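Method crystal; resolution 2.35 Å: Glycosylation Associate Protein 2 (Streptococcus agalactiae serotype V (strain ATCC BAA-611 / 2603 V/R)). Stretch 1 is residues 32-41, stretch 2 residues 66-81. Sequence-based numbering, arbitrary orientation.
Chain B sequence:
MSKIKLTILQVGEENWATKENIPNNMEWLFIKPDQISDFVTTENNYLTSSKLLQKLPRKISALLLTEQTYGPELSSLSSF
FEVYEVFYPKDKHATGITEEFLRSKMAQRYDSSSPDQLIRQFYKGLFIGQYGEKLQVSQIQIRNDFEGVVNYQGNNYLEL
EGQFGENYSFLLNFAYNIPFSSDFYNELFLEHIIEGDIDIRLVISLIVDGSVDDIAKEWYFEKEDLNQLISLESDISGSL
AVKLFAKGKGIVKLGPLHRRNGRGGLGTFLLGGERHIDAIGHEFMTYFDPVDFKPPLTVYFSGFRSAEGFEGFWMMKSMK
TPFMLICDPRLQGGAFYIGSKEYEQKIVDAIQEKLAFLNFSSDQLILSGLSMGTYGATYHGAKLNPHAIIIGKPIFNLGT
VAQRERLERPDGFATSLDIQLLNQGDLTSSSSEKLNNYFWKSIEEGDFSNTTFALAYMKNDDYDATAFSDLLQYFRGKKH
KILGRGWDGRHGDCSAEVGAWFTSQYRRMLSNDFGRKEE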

ATOM      1  N   LYS B  32     -13.930  21.484 -25.820  1.00 45.05           N
ATOM      2  CA  LYS B  32     -15.306  21.679 -25.421  1.00 41.74           C
ATOM      3  C   LYS B  32     -16.017  20.330 -25.411  1.00 41.46           C
ATOM      4  O   LYS B  32     -15.596  19.390 -26.089  1.00 40.33           O
ATOM      5  CB  LYS B  32     -16.002  22.658 -26.367  1.00 44.09           C
ATOM      6  CG  LYS B  32     -15.383  24.055 -26.394  1.00 45.38           C
ATOM      7  CD  LYS B  32     -15.851  24.894 -25.207  1.00 46.96           C
ATOM      8  CE  LYS B  32     -16.037  26.365 -25.582  1.00 47.86           C
ATOM      9  NZ  LYS B  32     -17.105  26.978 -24.726  1.00 54.30           N
ATOM     10  N   PRO B  33     -17.082  20.200 -24.624  1.00 39.63           N
ATOM     11  CA  PRO B  33     -17.777  18.907 -24.547  1.00 39.59           C
ATOM     12  C   PRO B  33     -18.298  18.417 -25.886  1.00 46.82           C
ATOM     13  O   PRO B  33     -18.373  17.203 -26.105  1.00 48.30           O
ATOM     14  CB  PRO B  33     -18.918  19.193 -23.560  1.00 39.63           C
ATOM     15  CG  PRO B  33     -18.411  20.308 -22.717  1.00 39.45           C
ATOM     16  CD  PRO B  33     -17.618  21.172 -23.654  1.00 42.31           C
ATOM     17  N   ASP B  34     -18.644  19.321 -26.801  1.00 47.54           N
ATOM     18  CA  ASP B  34     -19.067  18.936 -28.144  1.00 44.99           C
ATOM     19  C   ASP B  34     -17.907  18.549 -29.052  1.00 47.77           C
ATOM     20  O   ASP B  34     -18.142  18.247 -30.226  1.00 49.39           O
ATOM     21  CB  ASP B  34     -19.829  20.087 -28.787  1.00 45.02           C
ATOM     22  CG  ASP B  34     -19.066  21.392 -28.677  1.00 57.48           C
ATOM     23  OD1 ASP B  34     -18.126  21.603 -29.478  1.00 52.51           O
ATOM     24  OD2 ASP B  34     -19.365  22.177 -27.741  1.00 67.15           O
ATOM     25  N   GLN B  35     -16.664  18.567 -28.567  1.00 46.90           N
ATOM     26  CA  GLN B  35     -15.509  18.252 -29.399  1.00 41.28           C
ATOM     27  C   GLN B  35     -14.965  16.863 -29.138  1.00 35.31           C
ATOM     28  O   GLN B  35     -13.922  16.509 -29.692  1.00 36.24           O
ATOM     29  CB  GLN B  35     -14.392  19.271 -29.178  1.00 41.79           C
ATOM     30  CG  GLN B  35     -14.694  20.663 -29.633  1.00 45.83           C
ATOM     31  CD  GLN B  35     -13.503  21.571 -29.434  1.00 50.45           C
ATOM     32  OE1 GLN B  35     -13.195  21.983 -28.311  1.00 51.06           O
ATOM     33  NE2 GLN B  35     -12.804  21.865 -30.519  1.00 57.14           N
ATOM     34  N   ILE B  36     -15.643  16.075 -28.306  1.00 37.44           N
ATOM     35  CA  ILE B  36     -15.106  14.780 -27.896  1.00 38.37           C
ATOM     36  C   ILE B  36     -14.862  13.882 -29.102  1.00 41.91           C
ATOM     37  O   ILE B  36     -13.845  13.170 -29.170  1.00 37.36           O
ATOM     38  CB  ILE B  36     -16.054  14.123 -26.884  1.00 35.23           C
ATOM     39  CG1 ILE B  36     -16.006  14.906 -25.581  1.00 34.73           C
ATOM     40  CG2 ILE B  36     -15.653  12.670 -26.652  1.00 35.60           C
ATOM     41  CD1 ILE B  36     -16.888  14.319 -24.498  1.00 39.66           C
ATOM     42  N   SER B  37     -15.784  13.911 -30.078  1.00 38.94           N
ATOM     43  CA  SER B  37     -15.692  13.015 -31.224  1.00 39.72           C
ATOM     44  C   SER B  37     -14.449  13.317 -32.057  1.00 37.24           C
ATOM     45  O   SER B  37     -13.723  12.400 -32.465  1.00 36.95           O
ATOM     46  CB  SER B  37     -16.959  13.122 -32.086  1.00 40.19           C
ATOM     47  OG  SER B  37     -16.764  12.458 -33.328  1.00 40.06           O
ATOM     48  N   ASP B  38     -14.195  14.598 -32.330  1.00 35.92           N
ATOM     49  CA  ASP B  38     -12.936  14.971 -32.974  1.00 41.30           C
ATOM     50  C   ASP B  38     -11.740  14.420 -32.208  1.00 39.27           C
ATOM     51  O   ASP B  38     -10.808  13.871 -32.810  1.00 39.10           O
ATOM     52  CB  ASP B  38     -12.824  16.487 -33.106  1.00 42.29           C
ATOM     53  CG  ASP B  38     -13.842  17.055 -34.068  1.00 50.94           C
ATOM     54  OD1 ASP B  38     -14.310  16.288 -34.933  1.00 50.43           O
ATOM     55  OD2 ASP B  38     -14.181  18.259 -33.960  1.00 53.01           O
ATOM     56  N   PHE B  39     -11.766  14.512 -30.875  1.00 35.57           N
ATOM     57  CA  PHE B  39     -10.645  13.989 -30.104  1.00 32.00           C
ATOM     58  C   PHE B  39     -10.465  12.491 -30.341  1.00 32.26           C
ATOM     59  O   PHE B  39      -9.340  12.017 -30.539  1.00 34.63           O
ATOM     60  CB  PHE B  39     -10.820  14.284 -28.611  1.00 31.71           C
ATOM     61  CG  PHE B  39      -9.753  13.659 -27.762  1.00 33.50           C
ATOM     62  CD1 PHE B  39      -8.525  14.287 -27.595  1.00 30.94           C
ATOM     63  CD2 PHE B  39      -9.949  12.413 -27.195  1.00 31.32           C
ATOM     64  CE1 PHE B  39      -7.527  13.700 -26.833  1.00 34.18           C
ATOM     65  CE2 PHE B  39      -8.943  11.812 -26.429  1.00 35.92           C
ATOM     66  CZ  PHE B  39      -7.735  12.452 -26.255  1.00 33.60           C
ATOM     67  N   VAL B  40     -11.559  11.719 -30.311  1.00 31.97           N
ATOM     68  CA  VAL B  40     -11.447  10.269 -30.527  1.00 33.84           C
ATOM     69  C   VAL B  40     -10.722   9.959 -31.840  1.00 37.04           C
ATOM     70  O   VAL B  40      -9.831   9.097 -31.892  1.00 35.78           O
ATOM     71  CB  VAL B  40     -12.838   9.611 -30.505  1.00 33.28           C
ATOM     72  CG1 VAL B  40     -12.708   8.126 -30.779  1.00 31.21           C
ATOM     73  CG2 VAL B  40     -13.537   9.868 -29.177  1.00 35.13           C
ATOM     74  N   THR B  41     -11.088  10.663 -32.915  1.00 29.46           N
ATOM     75  CA  THR B  41     -10.424  10.464 -34.200  1.00 35.62           C
ATOM     76  C   THR B  41      -8.956  10.875 -34.136  1.00 36.98           C
ATOM     77  O   THR B  41      -8.067  10.089 -34.482  1.00 37.78           O
ATOM     78  CB  THR B  41     -11.163  11.257 -35.283  1.00 39.46           C
ATOM     79  OG1 THR B  41     -12.475  10.706 -35.470  1.00 38.17           O
ATOM     80  CG2 THR B  41     -10.377  11.259 -36.606  1.00 33.05           C
ATOM     81  N   THR B  66     -14.927  19.203 -15.956  1.00 32.60           N
ATOM     82  CA  THR B  66     -15.309  20.377 -15.182  1.00 35.49           C
ATOM     83  C   THR B  66     -16.804  20.674 -15.200  1.00 40.33           C
ATOM     84  O   THR B  66     -17.218  21.622 -14.530  1.00 45.08           O
ATOM     85  CB  THR B  66     -14.540  21.616 -15.660  1.00 37.09           C
ATOM     86  OG1 THR B  66     -14.794  21.835 -17.055  1.00 38.58           O
ATOM     87  CG2 THR B  66     -13.022  21.453 -15.420  1.00 34.88           C
ATOM     88  N   GLU B  67     -17.623  19.901 -15.921  1.00 33.12           N
ATOM     89  CA  GLU B  67     -19.061  20.151 -16.002  1.00 38.12           C
ATOM     90  C   GLU B  67     -19.846  19.102 -15.222  1.00 38.89           C
ATOM     91  O   GLU B  67     -19.365  17.997 -14.947  1.00 36.33           O
ATOM     92  CB  GLU B  67     -19.555  20.158 -17.455  1.00 37.44           C
ATOM     93  CG  GLU B  67     -18.704  20.963 -18.402  1.00 36.97           C
ATOM     94  CD  GLU B  67     -18.565  22.403 -17.948  1.00 44.56           C
ATOM     95  OE1 GLU B  67     -19.603  23.036 -17.643  1.00 45.33           O
ATOM     96  OE2 GLU B  67     -17.414  22.898 -17.888  1.00 44.43           O
ATOM     97  N   GLN B  68     -21.086  19.452 -14.872  1.00 41.03           N
ATOM     98  CA  GLN B  68     -21.896  18.507 -14.112  1.00 41.91           C
ATOM     99  C   GLN B  68     -22.327  17.323 -14.968  1.00 37.70           C
ATOM    100  O   GLN B  68     -22.266  16.168 -14.524  1.00 37.54           O
ATOM    101  CB  GLN B  68     -23.118  19.194 -13.526  1.00 41.74           C
ATOM    102  CG  GLN B  68     -24.080  18.178 -12.965  1.00 45.16           C
ATOM    103  CD  GLN B  68     -24.928  18.724 -11.851  1.00 51.43           C
ATOM    104  OE1 GLN B  68     -24.910  18.204 -10.736  1.00 53.95           O
ATOM    105  NE2 GLN B  68     -25.686  19.772 -12.145  1.00 50.87           N
ATOM    106  N   THR B  69     -22.753  17.589 -16.197  1.00 35.12           N
ATOM    107  CA  THR B  69     -23.369  16.580 -17.042  1.00 40.42           C
ATOM    108  C   THR B  69     -22.775  16.633 -18.441  1.00 35.82           C
ATOM    109  O   THR B  69     -22.594  17.716 -19.005  1.00 36.29           O
ATOM    110  CB  THR B  69     -24.893  16.806 -17.102  1.00 41.55           C
ATOM    111  OG1 THR B  69     -25.418  16.844 -15.763  1.00 39.64           O
ATOM    112  CG2 THR B  69     -25.576  15.700 -17.922  1.00 33.84           C
ATOM    113  N   TYR B  70     -22.470  15.470 -19.003  1.00 37.06           N
ATOM    114  CA  TYR B  70     -22.031  15.398 -20.390  1.00 36.85           C
ATOM    115  C   TYR B  70     -23.041  14.599 -21.203  1.00 40.45           C
ATOM    116  O   TYR B  70     -23.802  13.797 -20.667  1.00 41.76           O
ATOM    117  CB  TYR B  70     -20.644  14.754 -20.515  1.00 33.66           C
ATOM    118  CG  TYR B  70     -19.568  15.580 -19.854  1.00 36.50           C
ATOM    119  CD1 TYR B  70     -19.467  15.625 -18.476  1.00 33.51           C
ATOM    120  CD2 TYR B  70     -18.671  16.326 -20.609  1.00 31.54           C
ATOM    121  CE1 TYR B  70     -18.507  16.383 -17.862  1.00 36.22           C
ATOM    122  CE2 TYR B  70     -17.706  17.094 -20.002  1.00 34.34           C
ATOM    123  CZ  TYR B  70     -17.632  17.115 -18.624  1.00 33.26           C
ATOM    124  OH  TYR B  70     -16.690  17.863 -17.992  1.00 32.89           O
ATOM    125  N   GLY B  71     -23.030  14.824 -22.516  1.00 39.14           N
ATOM    126  CA  GLY B  71     -23.781  14.007 -23.417  1.00 40.67           C
ATOM    127  C   GLY B  71     -23.208  12.608 -23.521  1.00 40.92           C
ATOM    128  O   GLY B  71     -22.195  12.272 -22.893  1.00 36.07           O
ATOM    129  N   PRO B  72     -23.854  11.773 -24.340  1.00 41.82           N
ATOM    130  CA  PRO B  72     -23.436  10.358 -24.422  1.00 39.36           C
ATOM    131  C   PRO B  72     -22.016  10.166 -24.932  1.00 35.81           C
ATOM    132  O   PRO B  72     -21.430   9.111 -24.685  1.00 35.73           O
ATOM    133  CB  PRO B  72     -24.460   9.729 -25.389  1.00 39.06           C
ATOM    134  CG  PRO B  72     -25.536  10.777 -25.604  1.00 36.92           C
ATOM    135  CD  PRO B  72     -24.966  12.109 -25.251  1.00 37.36           C
ATOM    136  N   GLU B  73     -21.445  11.139 -25.643  1.00 35.27           N
ATOM    137  CA  GLU B  73     -20.101  10.956 -26.193  1.00 38.34           C
ATOM    138  C   GLU B  73     -19.017  10.771 -25.124  1.00 37.02           C
ATOM    139  O   GLU B  73     -17.989  10.146 -25.418  1.00 36.42           O
ATOM    140  CB  GLU B  73     -19.748  12.133 -27.089  1.00 39.28           C
ATOM    141  CG  GLU B  73     -20.702  12.288 -28.265  1.00 48.80           C
ATOM    142  CD  GLU B  73     -21.875  13.209 -27.956  1.00 54.18           C
ATOM    143  OE1 GLU B  73     -22.547  13.635 -28.920  1.00 57.52           O
ATOM    144  OE2 GLU B  73     -22.126  13.503 -26.756  1.00 49.58           O
ATOM    145  N   LEU B  74     -19.229  11.258 -23.893  1.00 32.60           N
ATOM    146  CA  LEU B  74     -18.248  11.065 -22.823  1.00 34.15           C
ATOM    147  C   LEU B  74     -17.801   9.611 -22.721  1.00 35.38           C
ATOM    148  O   LEU B  74     -16.621   9.329 -22.460  1.00 34.06           O
ATOM    149  CB  LEU B  74     -18.819  11.545 -21.484  1.00 31.59           C
ATOM    150  CG  LEU B  74     -17.997  11.339 -20.210  1.00 33.23           C
ATOM    151  CD1 LEU B  74     -16.810  12.288 -20.154  1.00 30.20           C
ATOM    152  CD2 LEU B  74     -18.873  11.497 -18.965  1.00 32.76           C
ATOM    153  N   SER B  75     -18.720   8.672 -22.957  1.00 32.50           N
ATOM    154  CA  SER B  75     -18.372   7.257 -22.859  1.00 32.76           C
ATOM    155  C   SER B  75     -17.251   6.873 -23.819  1.00 34.57           C
ATOM    156  O   SER B  75     -16.473   5.951 -23.535  1.00 33.85           O
ATOM    157  CB  SER B  75     -19.602   6.403 -23.138  1.00 34.78           C
ATOM    158  OG  SER B  75     -20.588   6.608 -22.156  1.00 35.17           O
ATOM    159  N   SER B  76     -17.156   7.546 -24.967  1.00 29.78           N
ATOM    160  CA  SER B  76     -16.094   7.188 -25.894  1.00 32.68           C
ATOM    161  C   SER B  76     -14.696   7.556 -25.386  1.00 35.90           C
ATOM    162  O   SER B  76     -13.711   7.143 -26.007  1.00 34.81           O
ATOM    163  CB  SER B  76     -16.342   7.836 -27.257  1.00 30.05           C
ATOM    164  OG  SER B  76     -16.223   9.241 -27.193  1.00 34.65           O
ATOM    165  N   LEU B  77     -14.570   8.303 -24.281  1.00 31.73           N
ATOM    166  CA  LEU B  77     -13.243   8.544 -23.726  1.00 34.86           C
ATOM    167  C   LEU B  77     -12.767   7.398 -22.847  1.00 34.27           C
ATOM    168  O   LEU B  77     -11.632   7.431 -22.372  1.00 32.73           O
ATOM    169  CB  LEU B  77     -13.219   9.857 -22.940  1.00 30.34           C
ATOM    170  CG  LEU B  77     -13.546  11.075 -23.813  1.00 34.35           C
ATOM    171  CD1 LEU B  77     -13.483  12.367 -23.012  1.00 32.37           C
ATOM    172  CD2 LEU B  77     -12.623  11.145 -25.032  1.00 30.97           C
ATOM    173  N   SER B  78     -13.597   6.374 -22.662  1.00 33.04           N
ATOM    174  CA  SER B  78     -13.272   5.294 -21.744  1.00 30.34           C
ATOM    175  C   SER B  78     -12.034   4.520 -22.177  1.00 34.63           C
ATOM    176  O   SER B  78     -11.267   4.060 -21.324  1.00 36.70           O
ATOM    177  CB  SER B  78     -14.474   4.360 -21.634  1.00 32.61           C
ATOM    178  OG  SER B  78     -14.133   3.179 -20.952  1.00 40.44           O
ATOM    179  N   SER B  79     -11.808   4.369 -23.487  1.00 33.88           N
ATOM    180  CA  SER B  79     -10.657   3.596 -23.939  1.00 36.63           C
ATOM    181  C   SER B  79      -9.332   4.274 -23.606  1.00 37.42           C
ATOM    182  O   SER B  79      -8.296   3.603 -23.581  1.00 36.89           O
ATOM    183  CB  SER B  79     -10.738   3.346 -25.454  1.00 34.98           C
ATOM    184  OG  SER B  79     -10.436   4.533 -26.189  1.00 35.23           O
ATOM    185  N   PHE B  80      -9.336   5.585 -23.352  1.00 37.60           N
ATOM    186  CA  PHE B  80      -8.102   6.348 -23.238  1.00 37.62           C
ATOM    187  C   PHE B  80      -7.625   6.568 -21.802  1.00 35.87           C
ATOM    188  O   PHE B  80      -6.536   7.112 -21.627  1.00 38.15           O
ATOM    189  CB  PHE B  80      -8.269   7.720 -23.914  1.00 37.30           C
ATOM    190  CG  PHE B  80      -8.679   7.640 -25.357  1.00 42.18           C
ATOM    191  CD1 PHE B  80      -7.750   7.294 -26.341  1.00 37.26           C
ATOM    192  CD2 PHE B  80      -9.996   7.906 -25.736  1.00 37.21           C
ATOM    193  CE1 PHE B  80      -8.133   7.209 -27.679  1.00 41.83           C
ATOM    194  CE2 PHE B  80     -10.380   7.824 -27.073  1.00 39.45           C
ATOM    195  CZ  PHE B  80      -9.447   7.475 -28.048  1.00 39.86           C
ATOM    196  N   PHE B  81      -8.394   6.189 -20.779  1.00 34.40           N
ATOM    197  CA  PHE B  81      -8.050   6.546 -19.405  1.00 32.45           C
ATOM    198  C   PHE B  81      -8.300   5.379 -18.460  1.00 34.97           C
ATOM    199  O   PHE B  81      -9.264   4.629 -18.623  1.00 39.66           O
ATOM    200  CB  PHE B  81      -8.842   7.780 -18.934  1.00 32.03           C
ATOM    201  CG  PHE B  81      -8.452   9.043 -19.652  1.00 34.73           C
ATOM    202  CD1 PHE B  81      -7.282   9.726 -19.306  1.00 31.15           C
ATOM    203  CD2 PHE B  81      -9.227   9.525 -20.709  1.00 32.86           C
ATOM    204  CE1 PHE B  81      -6.898  10.873 -19.991  1.00 29.36           C
ATOM    205  CE2 PHE B  81      -8.864  10.668 -21.390  1.00 30.09           C
ATOM    206  CZ  PHE B  81      -7.685  11.349 -21.036  1.00 33.14           C
TER

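Two segments of a chain can be held together without a single hydrogen bond between them, provided that each offers carbon to the other. Residues 32-41 and 66-81 of this protein illustrate the principle: they bury 495 Å² between them, counting both sides, and no hydrogen bond crosses the contact.

At the start of stretch 2, Glu67 contributes only the aliphatic part of its side chain, its CG lying 4.4 Å from CG of Pro33. Its carboxylate is engaged locally, with OG1 of Thr66 donating to OE2 of Glu67 at 2.9 Å. Tyr70 follows the same logic. Its CA-to-CB bond points sideways, yet the ring reaches back to stretch 1, where CD2 of Tyr70 approaches CB of Pro33 at 4.1 Å. The hydroxyl at the far end of the ring accepts a hydrogen bond within the stretch, from N of Glu67 to OH of Tyr70 at 3.1 Å, so a buried tyrosine can present carbon to the proline while its oxygen remains satisfied.

From Glu73 to Ser76 the main partner is Ile36, a buried residue near the start of the helix in stretch 1. Its branched side chain spans several neighbours: CG2 of Ile36 lies 3.7 Å from O of Glu73, while CD1 of Ile36 extends to 3.9 Å from N of Leu74. The CA-to-CB bond of Leu74 points away, and its closest contact with Ile36 is through this backbone N. Ser76, with a short side chain, sits close against the helix, with its OG 3.5 Å from CG2 of Ile36 and 3.4 Å from CG2 of Val40. The hydroxyl faces methyl groups while its hydrogen is used within the stretch: OG of Ser76 donates to O of Glu73 at 2.7 Å, turning the side chain back toward the backbone three residues earlier.

Leu77 is the apolar hub of the contact. Although its CA-to-CB bond points sideways, the end of the side chain comes nearer, and CD2 of Leu77 meets CD2 of Phe39 at 3.7 Å, CG2 of Ile36 at 3.8 Å and, more loosely, CG2 of Val40 at 4.4 Å. One buried methyl thus touches three side chains of the helix.

Phe80 completes the contact. The edge of Phe39 is directed at the face of Phe80, with ring centroids 5.5 Å apart and planes at 76°; CE2 of Phe39 comes within 4.1 Å of CD2 of Phe80. Val40 adds CG1, 4.3 Å from CZ of Phe80, extending the apolar packing beyond the aromatic pair.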